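Local coordinates for protein polyhedrin (Orgyia pseudotsugata cypovirus 5, PDB 5A8U) that forms the crystalline occlusion bodies, or polyhedra, that protect virus particles from the outside environment until insect larvae ingest them, at residues S28-T33 with E52-S57; N40-V45 with M63-Y68; I77-E82 with I102-P107; G116-N121 with F192-Y197; G132-P137 with L150-D155. All blocks are in the same frame, centred on the assembly; numbering follows the deposited sequence.

Contact 1: S28-T33 with E52-S57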
# COMPACT_ATOMS: atom_id res chain seq x y z
N SER A 28 4.60 -17.31 13.80
CA SER A 28 3.90 -18.05 12.75
C SER A 28 3.05 -17.07 11.95
O SER A 28 2.97 -15.88 12.28
CB SER A 28 2.99 -19.11 13.36
OG SER A 28 1.95 -18.51 14.11
N GLY A 29 2.42 -17.56 10.89
CA GLY A 29 1.60 -16.71 10.06
C GLY A 29 0.11 -16.77 10.37
O GLY A 29 -0.42 -17.81 10.73
N ILE A 30 -0.54 -15.62 10.25
CA ILE A 30 -2.00 -15.55 10.21
C ILE A 30 -2.34 -15.14 8.78
O ILE A 30 -1.60 -14.37 8.16
CB ILE A 30 -2.58 -14.52 11.24
CG1 ILE A 30 -1.91 -13.15 11.12
CG2 ILE A 30 -2.44 -15.05 12.69
CD1 ILE A 30 -2.65 -12.03 11.90
N ASN A 31 -3.42 -15.70 8.24
CA ASN A 31 -3.81 -15.46 6.86
C ASN A 31 -5.20 -14.88 6.79
O ASN A 31 -6.10 -15.31 7.51
CB ASN A 31 -3.77 -16.75 6.04
CG ASN A 31 -2.38 -17.12 5.60
OD1 ASN A 31 -1.97 -16.82 4.48
ND2 ASN A 31 -1.64 -17.78 6.48
N VAL A 32 -5.38 -13.90 5.93
CA VAL A 32 -6.69 -13.37 5.63
C VAL A 32 -6.84 -13.47 4.12
O VAL A 32 -5.96 -13.02 3.38
CB VAL A 32 -6.82 -11.91 6.08
CG1 VAL A 32 -8.18 -11.36 5.71
CG2 VAL A 32 -6.61 -11.85 7.61
N THR A 33 -7.92 -14.09 3.67
CA THR A 33 -8.18 -14.24 2.26
C THR A 33 -9.54 -13.65 1.93
O THR A 33 -10.54 -13.87 2.64
CB THR A 33 -8.10 -15.71 1.82
OG1 THR A 33 -6.85 -16.26 2.25
CG2 THR A 33 -8.19 -15.84 0.28
N GLU A 52 1.39 -10.32 13.70
CA GLU A 52 0.68 -9.77 14.86
C GLU A 52 -0.62 -9.10 14.44
O GLU A 52 -1.60 -9.07 15.19
CB GLU A 52 1.55 -8.70 15.54
CG GLU A 52 2.82 -9.23 16.20
CD GLU A 52 2.59 -9.89 17.55
OE1 GLU A 52 1.46 -9.86 18.10
OE2 GLU A 52 3.59 -10.42 18.08
N VAL A 53 -0.60 -8.51 13.26
CA VAL A 53 -1.74 -7.76 12.78
C VAL A 53 -1.81 -7.92 11.27
O VAL A 53 -0.80 -7.97 10.56
CB VAL A 53 -1.62 -6.29 13.16
CG1 VAL A 53 -0.40 -5.66 12.49
CG2 VAL A 53 -2.88 -5.52 12.80
N ILE A 54 -3.03 -8.05 10.78
CA ILE A 54 -3.22 -8.09 9.35
C ILE A 54 -4.37 -7.15 9.02
O ILE A 54 -5.47 -7.30 9.53
CB ILE A 54 -3.45 -9.53 8.90
CG1 ILE A 54 -3.42 -9.63 7.39
CG2 ILE A 54 -4.75 -10.03 9.41
CD1 ILE A 54 -3.33 -11.07 6.94
N ALA A 55 -4.08 -6.17 8.17
CA ALA A 55 -5.01 -5.09 7.89
C ALA A 55 -4.91 -4.80 6.41
O ALA A 55 -3.85 -4.98 5.80
CB ALA A 55 -4.62 -3.85 8.69
N GLY A 56 -5.99 -4.32 5.82
CA GLY A 56 -5.95 -4.07 4.39
C GLY A 56 -7.30 -3.58 3.92
O GLY A 56 -8.22 -3.38 4.72
N SER A 57 -7.41 -3.38 2.61
CA SER A 57 -8.61 -2.85 2.02
C SER A 57 -8.63 -3.17 0.53
O SER A 57 -7.60 -3.48 -0.06
CB SER A 57 -8.70 -1.32 2.23
OG SER A 57 -7.78 -0.62 1.40

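Contact 2: N40-V45 with M63-Y68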
# COMPACT_ATOMS: atom_id res chain seq x y z
N ASN A 40 -19.84 -15.22 -13.94
CA ASN A 40 -19.27 -16.13 -14.94
C ASN A 40 -18.47 -17.29 -14.32
O ASN A 40 -17.84 -18.08 -15.03
CB ASN A 40 -18.42 -15.36 -15.94
CG ASN A 40 -17.25 -14.67 -15.30
OD1 ASN A 40 -16.99 -14.85 -14.10
ND2 ASN A 40 -16.49 -13.92 -16.09
N GLY A 41 -18.50 -17.40 -12.99
CA GLY A 41 -17.83 -18.48 -12.28
C GLY A 41 -16.43 -18.12 -11.82
O GLY A 41 -15.84 -18.83 -11.01
N VAL A 42 -15.86 -17.04 -12.35
CA VAL A 42 -14.52 -16.64 -11.94
C VAL A 42 -14.48 -16.37 -10.44
O VAL A 42 -15.44 -15.84 -9.85
CB VAL A 42 -14.05 -15.39 -12.73
CG1 VAL A 42 -12.79 -14.76 -12.09
CG2 VAL A 42 -13.81 -15.75 -14.20
N VAL A 43 -13.37 -16.76 -9.79
CA VAL A 43 -13.12 -16.28 -8.43
C VAL A 43 -11.83 -15.49 -8.42
O VAL A 43 -10.83 -15.90 -9.03
CB VAL A 43 -13.13 -17.42 -7.36
CG1 VAL A 43 -14.53 -18.00 -7.19
CG2 VAL A 43 -12.12 -18.53 -7.70
N GLN A 44 -11.86 -14.33 -7.76
CA GLN A 44 -10.65 -13.53 -7.62
C GLN A 44 -10.21 -13.58 -6.18
O GLN A 44 -11.00 -13.31 -5.27
CB GLN A 44 -10.88 -12.08 -8.05
CG GLN A 44 -9.57 -11.27 -8.07
CD GLN A 44 -9.71 -9.91 -8.76
OE1 GLN A 44 -8.72 -9.38 -9.26
NE2 GLN A 44 -10.93 -9.35 -8.78
N VAL A 45 -8.94 -13.92 -5.98
CA VAL A 45 -8.37 -14.17 -4.66
C VAL A 45 -7.38 -13.09 -4.28
O VAL A 45 -6.52 -12.71 -5.08
CB VAL A 45 -7.62 -15.51 -4.67
CG1 VAL A 45 -6.93 -15.79 -3.30
CG2 VAL A 45 -8.58 -16.66 -5.08
N MET A 63 -11.96 -4.59 -6.48
CA MET A 63 -13.12 -5.46 -6.24
C MET A 63 -13.65 -6.04 -7.55
O MET A 63 -14.21 -7.14 -7.56
CB MET A 63 -14.25 -4.69 -5.55
CG MET A 63 -13.92 -4.25 -4.13
SD MET A 63 -13.85 -5.64 -2.96
CE MET A 63 -15.60 -6.09 -2.89
N LYS A 64 -13.51 -5.29 -8.63
CA LYS A 64 -13.96 -5.73 -9.95
C LYS A 64 -12.97 -6.68 -10.62
O LYS A 64 -11.81 -6.80 -10.23
CB LYS A 64 -14.25 -4.52 -10.86
CG LYS A 64 -12.99 -3.82 -11.34
CD LYS A 64 -13.35 -2.62 -12.22
CE LYS A 64 -12.14 -2.07 -12.93
NZ LYS A 64 -11.80 -2.85 -14.15
N PHE A 65 -13.46 -7.37 -11.64
CA PHE A 65 -12.61 -8.16 -12.52
C PHE A 65 -12.97 -7.78 -13.97
O PHE A 65 -14.14 -7.52 -14.26
CB PHE A 65 -12.84 -9.66 -12.30
CG PHE A 65 -12.02 -10.51 -13.21
CD1 PHE A 65 -10.68 -10.75 -12.93
CD2 PHE A 65 -12.56 -11.02 -14.38
CE1 PHE A 65 -9.90 -11.52 -13.78
CE2 PHE A 65 -11.79 -11.79 -15.24
CZ PHE A 65 -10.46 -12.04 -14.93
N PRO A 66 -11.97 -7.70 -14.86
CA PRO A 66 -10.53 -7.75 -14.60
C PRO A 66 -10.05 -6.43 -13.98
O PRO A 66 -10.86 -5.53 -13.76
CB PRO A 66 -9.93 -7.94 -16.01
CG PRO A 66 -10.92 -7.24 -16.92
CD PRO A 66 -12.27 -7.54 -16.30
N ASN A 67 -8.77 -6.33 -13.67
CA ASN A 67 -8.23 -5.08 -13.14
C ASN A 67 -6.72 -5.01 -13.33
O ASN A 67 -6.14 -5.90 -13.94
CB ASN A 67 -8.63 -4.94 -11.66
CG ASN A 67 -8.12 -6.08 -10.82
OD1 ASN A 67 -6.97 -6.48 -10.92
ND2 ASN A 67 -8.99 -6.60 -9.97
N TYR A 68 -6.08 -3.97 -12.80
CA TYR A 68 -4.65 -3.81 -13.03
C TYR A 68 -3.82 -4.93 -12.40
O TYR A 68 -2.70 -5.22 -12.85
CB TYR A 68 -4.16 -2.42 -12.59
CG TYR A 68 -4.25 -2.12 -11.10
CD1 TYR A 68 -3.26 -2.53 -10.23
CD2 TYR A 68 -5.33 -1.39 -10.58
CE1 TYR A 68 -3.33 -2.26 -8.88
CE2 TYR A 68 -5.40 -1.10 -9.22
CZ TYR A 68 -4.40 -1.54 -8.38
OH TYR A 68 -4.45 -1.25 -7.03

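Contact 3: I77-E82 with I102-P107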
# COMPACT_ATOMS: atom_id res chain seq x y z
N ILE A 77 -7.44 -4.73 -18.67
CA ILE A 77 -7.74 -4.43 -17.27
C ILE A 77 -9.14 -3.84 -17.09
O ILE A 77 -9.55 -3.56 -15.97
CB ILE A 77 -6.71 -3.49 -16.61
CG1 ILE A 77 -6.73 -2.11 -17.25
CG2 ILE A 77 -5.32 -4.11 -16.70
CD1 ILE A 77 -5.83 -1.10 -16.54
N GLU A 78 -9.84 -3.64 -18.20
CA GLU A 78 -11.25 -3.23 -18.17
C GLU A 78 -11.99 -3.93 -19.30
O GLU A 78 -11.40 -4.31 -20.31
CB GLU A 78 -11.38 -1.72 -18.37
CG GLU A 78 -10.79 -0.88 -17.25
CD GLU A 78 -11.22 0.57 -17.35
OE1 GLU A 78 -11.44 1.04 -18.49
OE2 GLU A 78 -11.36 1.23 -16.29
N TRP A 79 -13.30 -4.11 -19.13
CA TRP A 79 -14.14 -4.64 -20.19
C TRP A 79 -15.03 -3.53 -20.75
O TRP A 79 -15.44 -2.62 -20.02
CB TRP A 79 -15.00 -5.79 -19.68
CG TRP A 79 -14.26 -7.11 -19.55
CD1 TRP A 79 -13.10 -7.46 -20.18
CD2 TRP A 79 -14.63 -8.22 -18.73
NE1 TRP A 79 -12.72 -8.73 -19.80
CE2 TRP A 79 -13.65 -9.22 -18.92
CE3 TRP A 79 -15.69 -8.47 -17.84
CZ2 TRP A 79 -13.70 -10.45 -18.26
CZ3 TRP A 79 -15.74 -9.69 -17.20
CH2 TRP A 79 -14.75 -10.67 -17.41
N PRO A 80 -15.31 -3.58 -22.05
CA PRO A 80 -16.19 -2.57 -22.65
C PRO A 80 -17.50 -2.48 -21.89
O PRO A 80 -18.11 -3.51 -21.56
CB PRO A 80 -16.43 -3.12 -24.06
CG PRO A 80 -15.23 -3.94 -24.35
CD PRO A 80 -14.85 -4.57 -23.04
N GLY A 81 -17.94 -1.25 -21.60
CA GLY A 81 -19.19 -1.04 -20.90
C GLY A 81 -19.05 -1.26 -19.40
O GLY A 81 -20.04 -1.20 -18.66
N GLU A 82 -17.83 -1.51 -18.95
CA GLU A 82 -17.56 -1.70 -17.54
C GLU A 82 -16.33 -0.86 -17.17
O GLU A 82 -15.59 -1.19 -16.25
CB GLU A 82 -17.35 -3.19 -17.23
CG GLU A 82 -18.49 -4.06 -17.78
CD GLU A 82 -18.50 -5.49 -17.20
OE1 GLU A 82 -17.88 -5.72 -16.14
OE2 GLU A 82 -19.17 -6.37 -17.80
N ILE A 102 -25.28 -3.83 -14.75
CA ILE A 102 -24.45 -4.55 -13.78
C ILE A 102 -23.31 -5.17 -14.57
O ILE A 102 -23.53 -5.80 -15.60
CB ILE A 102 -25.19 -5.70 -13.10
CG1 ILE A 102 -26.53 -5.23 -12.50
CG2 ILE A 102 -24.30 -6.34 -12.04
CD1 ILE A 102 -26.40 -4.26 -11.35
N GLY A 103 -22.08 -4.99 -14.10
CA GLY A 103 -20.96 -5.51 -14.86
C GLY A 103 -20.84 -7.01 -14.68
O GLY A 103 -21.14 -7.53 -13.61
N ALA A 104 -20.42 -7.70 -15.74
CA ALA A 104 -20.03 -9.10 -15.62
C ALA A 104 -18.92 -9.17 -14.60
O ALA A 104 -18.76 -10.19 -13.92
CB ALA A 104 -19.52 -9.63 -16.97
N GLY A 105 -18.16 -8.08 -14.50
CA GLY A 105 -17.04 -8.03 -13.58
C GLY A 105 -17.33 -7.37 -12.24
O GLY A 105 -16.40 -7.09 -11.46
N ASP A 106 -18.60 -7.10 -11.96
CA ASP A 106 -18.99 -6.67 -10.62
C ASP A 106 -19.32 -7.89 -9.77
O ASP A 106 -20.24 -8.64 -10.09
CB ASP A 106 -20.18 -5.70 -10.66
CG ASP A 106 -19.83 -4.36 -11.29
OD1 ASP A 106 -18.72 -3.84 -11.03
OD2 ASP A 106 -20.69 -3.81 -12.04
N PRO A 107 -18.56 -8.11 -8.70
CA PRO A 107 -18.75 -9.38 -7.98
C PRO A 107 -20.13 -9.48 -7.33
O PRO A 107 -20.68 -8.45 -6.96
CB PRO A 107 -17.65 -9.35 -6.91
CG PRO A 107 -17.40 -7.88 -6.67
CD PRO A 107 -17.56 -7.24 -8.04

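Contact 4: G116-N121 with F192-Y197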
# COMPACT_ATOMS: atom_id res chain seq x y z
N GLY A 116 -5.51 -19.08 11.41
CA GLY A 116 -4.33 -18.97 12.25
C GLY A 116 -4.76 -18.91 13.69
O GLY A 116 -5.93 -19.14 13.98
N SER A 117 -3.84 -18.58 14.60
CA SER A 117 -4.20 -18.39 16.00
C SER A 117 -4.58 -16.93 16.18
O SER A 117 -3.74 -16.05 16.44
CB SER A 117 -3.05 -18.78 16.93
OG SER A 117 -3.43 -18.62 18.29
N VAL A 118 -5.88 -16.67 16.03
CA VAL A 118 -6.41 -15.32 15.86
C VAL A 118 -7.28 -14.94 17.05
O VAL A 118 -7.97 -15.77 17.61
CB VAL A 118 -7.23 -15.25 14.54
CG1 VAL A 118 -8.10 -13.96 14.45
CG2 VAL A 118 -6.29 -15.42 13.33
N ASP A 119 -7.20 -13.68 17.47
CA ASP A 119 -8.15 -13.13 18.44
C ASP A 119 -9.48 -12.96 17.71
O ASP A 119 -9.79 -11.86 17.25
CB ASP A 119 -7.62 -11.79 18.97
CG ASP A 119 -8.48 -11.20 20.10
OD1 ASP A 119 -9.42 -11.88 20.56
OD2 ASP A 119 -8.19 -10.07 20.57
N TRP A 120 -10.25 -14.04 17.58
CA TRP A 120 -11.45 -14.02 16.74
C TRP A 120 -12.43 -12.89 17.05
O TRP A 120 -12.95 -12.26 16.14
CB TRP A 120 -12.19 -15.35 16.77
CG TRP A 120 -11.28 -16.52 16.56
CD1 TRP A 120 -10.80 -17.37 17.52
CD2 TRP A 120 -10.70 -16.95 15.32
NE1 TRP A 120 -9.97 -18.32 16.95
CE2 TRP A 120 -9.88 -18.07 15.61
CE3 TRP A 120 -10.78 -16.50 14.00
CZ2 TRP A 120 -9.17 -18.76 14.61
CZ3 TRP A 120 -10.07 -17.19 13.02
CH2 TRP A 120 -9.28 -18.30 13.33
N ASN A 121 -12.66 -12.63 18.33
CA ASN A 121 -13.62 -11.60 18.74
C ASN A 121 -13.26 -10.22 18.22
O ASN A 121 -14.14 -9.37 18.06
CB ASN A 121 -13.74 -11.51 20.27
CG ASN A 121 -14.41 -12.73 20.87
OD1 ASN A 121 -15.28 -13.35 20.26
ND2 ASN A 121 -14.02 -13.07 22.09
N PHE A 192 -10.50 -4.25 6.41
CA PHE A 192 -10.53 -5.25 7.49
C PHE A 192 -9.32 -5.12 8.43
O PHE A 192 -8.27 -4.57 8.06
CB PHE A 192 -10.58 -6.67 6.90
CG PHE A 192 -9.33 -7.04 6.13
CD1 PHE A 192 -8.21 -7.53 6.79
CD2 PHE A 192 -9.27 -6.87 4.75
CE1 PHE A 192 -7.04 -7.83 6.10
CE2 PHE A 192 -8.10 -7.18 4.05
CZ PHE A 192 -6.99 -7.66 4.73
N GLU A 193 -9.50 -5.62 9.65
CA GLU A 193 -8.39 -5.75 10.61
C GLU A 193 -8.50 -7.09 11.31
O GLU A 193 -9.58 -7.45 11.77
CB GLU A 193 -8.43 -4.64 11.67
CG GLU A 193 -8.50 -3.23 11.08
CD GLU A 193 -8.72 -2.15 12.12
OE1 GLU A 193 -9.06 -2.48 13.28
OE2 GLU A 193 -8.54 -0.96 11.78
N VAL A 194 -7.40 -7.81 11.38
CA VAL A 194 -7.37 -9.12 12.04
C VAL A 194 -6.15 -9.14 12.95
O VAL A 194 -5.09 -8.63 12.60
CB VAL A 194 -7.29 -10.24 11.00
CG1 VAL A 194 -6.86 -11.60 11.61
CG2 VAL A 194 -8.60 -10.35 10.22
N TYR A 195 -6.32 -9.72 14.13
CA TYR A 195 -5.34 -9.63 15.19
C TYR A 195 -4.93 -10.99 15.76
O TYR A 195 -5.75 -11.88 15.94
CB TYR A 195 -5.91 -8.78 16.34
CG TYR A 195 -6.25 -7.36 15.93
CD1 TYR A 195 -7.49 -7.04 15.41
CD2 TYR A 195 -5.31 -6.33 16.08
CE1 TYR A 195 -7.81 -5.75 15.04
CE2 TYR A 195 -5.61 -5.04 15.73
CZ TYR A 195 -6.86 -4.74 15.22
OH TYR A 195 -7.18 -3.47 14.86
N ARG A 196 -3.64 -11.11 16.06
CA ARG A 196 -3.06 -12.27 16.72
C ARG A 196 -3.71 -12.56 18.07
O ARG A 196 -3.89 -11.66 18.90
CB ARG A 196 -1.56 -11.98 16.92
CG ARG A 196 -0.83 -12.81 17.96
CD ARG A 196 -0.58 -14.21 17.50
NE ARG A 196 0.10 -14.30 16.20
CZ ARG A 196 0.30 -15.45 15.57
NH1 ARG A 196 -0.13 -16.57 16.13
NH2 ARG A 196 0.91 -15.49 14.39
N TYR A 197 -4.05 -13.83 18.30
CA TYR A 197 -4.38 -14.27 19.64
C TYR A 197 -3.09 -14.38 20.45
O TYR A 197 -2.11 -15.03 20.04
CB TYR A 197 -5.06 -15.64 19.62
CG TYR A 197 -5.36 -16.19 20.99
CD1 TYR A 197 -6.29 -15.57 21.80
CD2 TYR A 197 -4.68 -17.30 21.48
CE1 TYR A 197 -6.57 -16.07 23.08
CE2 TYR A 197 -4.95 -17.81 22.75
CZ TYR A 197 -5.90 -17.18 23.54
OH TYR A 197 -6.19 -17.68 24.79
O HOH W 1 -1.17 -17.15 18.90
O HOH W 2 -8.95 -10.57 14.86

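Contact 5: G132-P137 with L150-D155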
# COMPACT_ATOMS: atom_id res chain seq x y z
N GLY A 132 -16.92 5.16 -1.34
CA GLY A 132 -16.22 5.27 -0.07
C GLY A 132 -17.10 5.68 1.11
O GLY A 132 -16.61 5.79 2.25
N SER A 133 -18.39 5.89 0.87
CA SER A 133 -19.32 6.18 1.95
C SER A 133 -19.45 4.96 2.85
O SER A 133 -19.53 3.83 2.38
CB SER A 133 -20.71 6.57 1.42
OG SER A 133 -21.25 5.55 0.59
N ARG A 134 -19.47 5.20 4.15
CA ARG A 134 -19.63 4.14 5.13
C ARG A 134 -21.00 3.50 4.97
O ARG A 134 -22.02 4.19 4.97
CB ARG A 134 -19.51 4.72 6.53
CG ARG A 134 -19.44 3.70 7.61
CD ARG A 134 -18.21 2.84 7.45
NE ARG A 134 -17.87 2.25 8.74
CZ ARG A 134 -18.07 0.98 9.06
NH1 ARG A 134 -18.56 0.15 8.16
NH2 ARG A 134 -17.72 0.56 10.26
N TRP A 135 -21.04 2.18 4.83
CA TRP A 135 -22.30 1.49 4.65
C TRP A 135 -22.68 0.86 5.96
O TRP A 135 -21.84 0.25 6.64
CB TRP A 135 -22.20 0.42 3.55
CG TRP A 135 -23.48 -0.30 3.24
CD1 TRP A 135 -24.41 0.05 2.29
CD2 TRP A 135 -23.97 -1.50 3.85
NE1 TRP A 135 -25.44 -0.86 2.29
CE2 TRP A 135 -25.20 -1.82 3.24
CE3 TRP A 135 -23.49 -2.33 4.87
CZ2 TRP A 135 -25.94 -2.93 3.60
CZ3 TRP A 135 -24.23 -3.43 5.23
CH2 TRP A 135 -25.45 -3.72 4.60
N MET A 136 -23.94 1.01 6.33
CA MET A 136 -24.46 0.44 7.57
C MET A 136 -25.64 -0.46 7.24
O MET A 136 -26.34 -0.23 6.26
CB MET A 136 -24.91 1.55 8.53
CG MET A 136 -23.82 2.54 8.94
SD MET A 136 -22.50 1.82 9.95
CE MET A 136 -23.42 1.23 11.38
N PRO A 137 -25.86 -1.46 8.09
CA PRO A 137 -26.99 -2.38 7.95
C PRO A 137 -28.29 -1.67 8.33
O PRO A 137 -28.25 -0.60 8.94
CB PRO A 137 -26.68 -3.48 8.97
CG PRO A 137 -25.20 -3.40 9.18
CD PRO A 137 -24.86 -1.95 9.06
N LEU A 150 -16.76 5.13 11.78
CA LEU A 150 -15.83 4.22 11.12
C LEU A 150 -15.61 2.90 11.86
O LEU A 150 -15.18 1.92 11.26
CB LEU A 150 -14.49 4.90 10.78
CG LEU A 150 -14.59 6.04 9.77
CD1 LEU A 150 -13.21 6.51 9.30
CD2 LEU A 150 -15.43 5.58 8.58
N ASN A 151 -15.89 2.88 13.16
CA ASN A 151 -15.82 1.64 13.93
C ASN A 151 -17.18 1.35 14.56
O ASN A 151 -17.47 1.83 15.65
CB ASN A 151 -14.73 1.73 14.99
CG ASN A 151 -13.34 1.68 14.40
OD1 ASN A 151 -13.04 0.81 13.57
ND2 ASN A 151 -12.50 2.62 14.79
N ALA A 152 -18.00 0.59 13.85
CA ALA A 152 -19.35 0.28 14.28
C ALA A 152 -19.43 -1.09 14.95
O ALA A 152 -18.55 -1.94 14.74
CB ALA A 152 -20.31 0.33 13.09
N ALA A 153 -20.46 -1.31 15.75
CA ALA A 153 -20.64 -2.61 16.38
C ALA A 153 -20.63 -3.76 15.38
O ALA A 153 -20.09 -4.85 15.64
CB ALA A 153 -21.94 -2.64 17.19
N GLU A 154 -21.23 -3.51 14.22
CA GLU A 154 -21.44 -4.53 13.20
C GLU A 154 -20.17 -4.91 12.44
O GLU A 154 -20.15 -5.89 11.69
CB GLU A 154 -22.52 -4.08 12.21
CG GLU A 154 -23.92 -3.99 12.82
CD GLU A 154 -24.24 -2.64 13.44
OE1 GLU A 154 -23.34 -1.77 13.56
OE2 GLU A 154 -25.42 -2.43 13.81
N ASP A 155 -19.09 -4.16 12.63
CA ASP A 155 -17.82 -4.53 12.02
C ASP A 155 -17.31 -5.81 12.67
O ASP A 155 -16.51 -6.51 12.10
CB ASP A 155 -16.76 -3.44 12.25
CG ASP A 155 -17.15 -2.10 11.67
OD1 ASP A 155 -18.05 -2.04 10.80
OD2 ASP A 155 -16.52 -1.11 12.06

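Contact 1: S28-T33 with E52-S57
The facing layers of a beta sandwich meet where I30 and V32, on strand 30-37, look across at I54 on strand 53-58. I54 packs against both. Its CG2 lies beside the I30 CD1 methyl at 3.8 Å, and its CD1 lies 3.7 Å from V32 CB. I54 points one way while I30 and V32, each running counter to it, pass alongside. CG1 of I54 stands anti to the backbone N (chi1 -170°), and beyond it I54 CD1 reaches N31 C, at 4.2 Å. No hydrogen bond joins the two strands; their short axes lie 8.0 Å apart and 20° from parallel, as layers of a sandwich do, each strand pairing within its own sheet. Branched aliphatic residues suit these inward positions, being at home in extended backbone and wholly apolar. N31 and T33 point the other way, and N31 OD1 accepts from N47 on strand 43-50. V194 and F192 of strand 189-195 also pack on V32.

Contact 2: N40-V45 with M63-Y68
Before V42 reaches F65, the chain reverses at N40, whose OD1 accepts a hydrogen bond from V42 N at 3.0 Å. This Asx turn suits asparagine, with its short carbonyl arm, and the positive phi of G41 suits a residue without a side chain. V42 then lays CG1 over the centre of the F65 ring, 4.3 Å above its plane, while CB of P66, behind a cis peptide bond, lies over the centre of the opposite face. Q44 makes the polar half of the contact. With CG anti to the backbone N (chi1 -173°) and the chain extended beyond it, its amide meets that of N67 tip to tip, the planes only 16° apart. Q44 OE1 accepts from N67 ND2 at 2.9 Å in the carbonyl plane, on a lone pair; N70 is a second donor to it. Q44 NE2 gives a fairly straight bond (166°) to K64 O at 3.1 Å, coming from above that carbonyl plane. K64 O also takes N67 ND2 at 2.8 Å, nearly along the C=O axis, so two donors grip this one oxygen. Amides suit both ends, each offering a donor and an acceptor; N67 OD1 turns to N70 N, and Q44 NE2 also meets Y38 OH. The segment 63-68 leaves helix 60-63 against the start of strand 43-50, with A226 of the neighbouring strand 223-227 touching both V42 and F65.

Contact 3: I77-E82 with I102-P107
E82 holds out its carboxylate to the backbone of A104 and G105, in a meeting of two beta turns: a type II turn from W79 to E82 and a type I turn from G103 to D106. The glutamate chain is extended beyond CG (chi2 -166°), which carries CD out toward the second turn. E82 OE2 accepts from A104 N at 2.8 Å, met from above the carboxylate plane, and OE1 accepts from G105 N, though the place of that nitrogen is less sure. Backbone donors suit a buried carboxylate, which they probably help to stabilise. Having no side chain, G103 can bring its CA within 3.3 Å of E82 OE1. P80 and G81 occupy positions that a type II turn favours. D106 N closes its turn onto G103 O; D106 OD2, shared with H86, adds a bond from G103 N, and OD1 pairs with R60. W79 sets the rim of its indole beside this junction, with G105 N near the ring plane at its edge and CZ3 3.8 Å from A104 CB.

Contact 4: G116-N121 with F192-Y197
OG of S117 stands anti to its backbone N (chi1 -179°), which puts it 3.6 Å from Y197 CB and at the edge of the tyrosine ring; Y197 CG is likewise anti to its own N (chi1 177°), and the far end of the ring leads away. Between the two, the backbones are joined by a pair of bonds: Y197 N gives to S117 O at 2.9 Å, and D119 N gives to Y195 O at 2.8 Å. They flank V118 and R196, which form a non-hydrogen-bonded antiparallel pair. Here V118 CG1 lies against Y195 O and, 3.9 Å off, V194 CG1, the two valine side chains crossing at about a right angle. The small hydroxyl of S117 has a further use, since it donates to a water that also accepts from R196 NH1 and donates to Y197 O. The arginine chain bends at chi2 and chi3, and R196 NH1 comes 3.7 Å from S117 CB, while NE is taken by T51 O and NH2 by S28 OG. A second water bridges D119 O and Y195 N. D119 is the centre of an inverse gamma turn, with a weak bond from W120 N to V118 O, consistent with the pairing stopping at one bridge. What results is a single beta bridge, tying the loop after strand 109-115 to strand 189-195 and one layer of the sandwich to the other.

Contact 5: G132-P137 with L150-D155
R134 reaches tip to tip toward D155, and its long side chain has the largest buried area of any residue here. From a CG anti to the backbone N (chi1 -171°) the chain bends at chi2. R134 NH2 then donates to D155 OD1 at 2.7 Å, in an almost straight bond (175°) that uses the syn lone pair and lies in the guanidinium plane. The same nitrogen, R134 NH2, makes a weak bond to L150 O at 3.0 Å. Arginine suits the site because its flat, multiply donating end can serve a carboxylate and a carbonyl together in a buried setting; F128 adds a cation-pi contact. L150 supplies the apolar side, its CD2 lying 4.1 Å from R134 CD. E154, at the exposed end, crosses P137 obliquely, with E154 CG 3.9 Å from P137 CG. E154 OE1 sits 3.7 Å from M136 CE. That methyl group also rests on A152 CB, where a small residue fits. The aspartate is held in turn, since D155 OD2 accepts from A152 N across the short 3-10 turn 153-155. A buried arginine-aspartate salt bridge of this kind joins the short, weakly bonded strand 134-135, paired with 142-143, to the loop that leads on to strand 162-166.

From the N terminus, contact 1 closes first, bringing strand 53-58 back across strand 30-37 so that the two sandwich layers face each other. Contact 2 opens before contact 1 has closed, and the two cross: the chain enters strand 43-50 and returns to the start of that strand by way of helix 60-63. Contact 3 follows in series, closing the excursion through helix 84-91, and abuts contact 2 through the backbone pair F65 and G105. Contact 4 spans the longest interval, from the end of strand 109-115 to strand 189-195, where it joins contact 1 by sheet bonds. Contact 5 opens and closes within that span, joining strand 134-135 to the loop before strand 162-166.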